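Side-chain contact in nigerythrin (Desulfovibrio vulgaris subsp. vulgaris, PDB 1YUZ), which shows NADH peroxidase activity in vitro and carries a rubredoxin-like iron centre and a diiron centre: residues 106-111 against 154-159. Residues are numbered along the deposited sequence; the frame is centred on the assembly and turned at random.
Sequences LNLISG and ERYLAA
In both Leu-108 and Tyr-156, CG is anti to the carbonyl carbon and beside the backbone N, with chi1 -76° in the leucine and -77° in the tyrosine, which lets the two side chains meet. The CB of Tyr-156 points toward helix 104-132, and the ring then lies alongside that helix next to Gly-111. The leucine starts out along the flank of its helix, and its two methyls then lean across to helix 136-161.

Leu-108 CD2 lies 3.6 Å from Tyr-156 CD2, at an oblique angle to the ring. The same methyl is 4.0 Å from Ala-159 CB, about one turn further along. The other methyl, CD1, rests on the backbone of that turn, 3.9 Å from Ala-159 C. The branched end of the leucine therefore packs on both Tyr-156 and Ala-159.

The other ortho carbon of the tyrosine, CD1, meets main chain. Tyr-156 CD1 is 3.5 Å from Gly-111 C. Gly-111 has no side chain here, and its main chain lies directly against the ring. Nearer its root, Tyr-156 CB packs 3.8 Å from Leu-108 O. No hydrogen bond links the two segments.

Helix 60-87 adds to the same buried layer: Phe-66 touches both Leu-108 and Tyr-156. Tyr-47 of helix 29-56 meets the tyrosine ring edge-to-face.

The two helix segments run nearly antiparallel, with axes 8.7 Å apart at closest approach. The Tyr-156 side chain lies about 4 Å from that of Glu-115, a ligand of the iron(II) ion, and about 6 Å from the ion itself, so this packing borders the diiron site. The arrangement belongs to the ferritin-like four-helix bundle of rubrerythrins, which encloses the diiron centre.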
loop_
_atom_site.group_PDB
_atom_site.type_symbol
_atom_site.label_atom_id
_atom_site.label_comp_id
_atom_site.label_asym_id
_atom_site.label_seq_id
_atom_site.Cartn_x
_atom_site.Cartn_y
_atom_site.Cartn_z
ATOM N N LEU B 106 10.412 -7.940 0.869
ATOM C CA LEU B 106 9.684 -8.415 -0.300
ATOM C C LEU B 106 8.397 -9.129 0.106
ATOM O O LEU B 106 7.404 -9.081 -0.619
ATOM C CB LEU B 106 10.569 -9.337 -1.141
ATOM C CG LEU B 106 11.735 -8.624 -1.831
ATOM C CD1 LEU B 106 12.556 -9.631 -2.609
ATOM C CD2 LEU B 106 11.207 -7.540 -2.753
ATOM N N ASN B 107 8.402 -9.779 1.266
ATOM C CA ASN B 107 7.195 -10.455 1.725
ATOM C C ASN B 107 6.140 -9.406 2.066
ATOM O O ASN B 107 4.957 -9.597 1.790
ATOM C CB ASN B 107 7.479 -11.330 2.947
ATOM C CG ASN B 107 8.420 -12.475 2.637
ATOM O OD1 ASN B 107 8.574 -12.869 1.482
ATOM N ND2 ASN B 107 9.042 -13.023 3.670
ATOM N N LEU B 108 6.568 -8.299 2.666
ATOM C CA LEU B 108 5.640 -7.224 2.994
ATOM C C LEU B 108 5.049 -6.654 1.708
ATOM O O LEU B 108 3.872 -6.324 1.660
ATOM C CB LEU B 108 6.349 -6.119 3.778
ATOM C CG LEU B 108 6.631 -6.422 5.250
ATOM C CD1 LEU B 108 7.582 -5.378 5.811
ATOM C CD2 LEU B 108 5.332 -6.436 6.034
ATOM N N ILE B 109 5.867 -6.541 0.664
ATOM C CA ILE B 109 5.386 -6.027 -0.616
ATOM C C ILE B 109 4.415 -7.034 -1.243
ATOM O O ILE B 109 3.374 -6.652 -1.777
ATOM C CB ILE B 109 6.564 -5.748 -1.585
ATOM C CG1 ILE B 109 7.386 -4.557 -1.074
ATOM C CG2 ILE B 109 6.039 -5.493 -2.995
ATOM C CD1 ILE B 109 6.626 -3.230 -1.038
ATOM N N SER B 110 4.751 -8.318 -1.175
ATOM C CA SER B 110 3.873 -9.353 -1.710
ATOM C C SER B 110 2.540 -9.281 -0.970
ATOM O O SER B 110 1.471 -9.371 -1.574
ATOM C CB SER B 110 4.508 -10.730 -1.509
ATOM O OG SER B 110 3.629 -11.764 -1.915
ATOM N N GLY B 111 2.609 -9.117 0.345
ATOM C CA GLY B 111 1.398 -9.013 1.132
ATOM C C GLY B 111 0.586 -7.797 0.723
ATOM O O GLY B 111 -0.615 -7.898 0.484
ATOM N N GLU B 154 -2.279 -1.087 4.181
ATOM C CA GLU B 154 -1.621 0.053 4.803
ATOM C C GLU B 154 -0.656 -0.393 5.898
ATOM O O GLU B 154 0.446 0.140 6.006
ATOM C CB GLU B 154 -2.651 1.019 5.390
ATOM C CG GLU B 154 -2.003 2.236 6.029
ATOM C CD GLU B 154 -2.996 3.208 6.627
ATOM O OE1 GLU B 154 -2.549 4.154 7.309
ATOM O OE2 GLU B 154 -4.216 3.040 6.415
ATOM N N ARG B 155 -1.064 -1.369 6.702
ATOM C CA ARG B 155 -0.208 -1.864 7.775
ATOM C C ARG B 155 1.081 -2.449 7.203
ATOM O O ARG B 155 2.157 -2.239 7.751
ATOM C CB ARG B 155 -0.951 -2.924 8.596
ATOM C CG ARG B 155 -2.076 -2.363 9.470
ATOM C CD ARG B 155 -1.616 -2.119 10.907
ATOM N NE ARG B 155 -0.450 -1.246 11.004
ATOM C CZ ARG B 155 -0.464 0.064 10.779
ATOM N NH1 ARG B 155 -1.594 0.666 10.437
ATOM N NH2 ARG B 155 0.653 0.773 10.906
ATOM N N TYR B 156 0.975 -3.176 6.098
ATOM C CA TYR B 156 2.156 -3.766 5.481
ATOM C C TYR B 156 3.087 -2.693 4.931
ATOM O O TYR B 156 4.303 -2.795 5.066
ATOM C CB TYR B 156 1.745 -4.727 4.364
ATOM C CG TYR B 156 1.225 -6.067 4.851
ATOM C CD1 TYR B 156 0.293 -6.783 4.101
ATOM C CD2 TYR B 156 1.713 -6.649 6.022
ATOM C CE1 TYR B 156 -0.133 -8.046 4.498
ATOM C CE2 TYR B 156 1.295 -7.913 6.428
ATOM C CZ TYR B 156 0.375 -8.606 5.662
ATOM O OH TYR B 156 -0.020 -9.869 6.050
ATOM N N LEU B 157 2.525 -1.660 4.312
ATOM C CA LEU B 157 3.354 -0.591 3.770
ATOM C C LEU B 157 4.018 0.197 4.898
ATOM O O LEU B 157 5.174 0.598 4.783
ATOM C CB LEU B 157 2.517 0.332 2.878
ATOM C CG LEU B 157 1.960 -0.349 1.621
ATOM C CD1 LEU B 157 0.950 0.549 0.937
ATOM C CD2 LEU B 157 3.094 -0.686 0.673
ATOM N N ALA B 158 3.296 0.409 5.994
ATOM C CA ALA B 158 3.855 1.129 7.136
ATOM C C ALA B 158 5.024 0.327 7.700
ATOM O O ALA B 158 6.076 0.879 8.023
ATOM C CB ALA B 158 2.790 1.323 8.209
ATOM N N ALA B 159 4.838 -0.983 7.814
ATOM C CA ALA B 159 5.883 -1.854 8.340
ATOM C C ALA B 159 7.091 -1.862 7.412
ATOM O O ALA B 159 8.231 -1.932 7.864
ATOM C CB ALA B 159 5.344 -3.265 8.508
#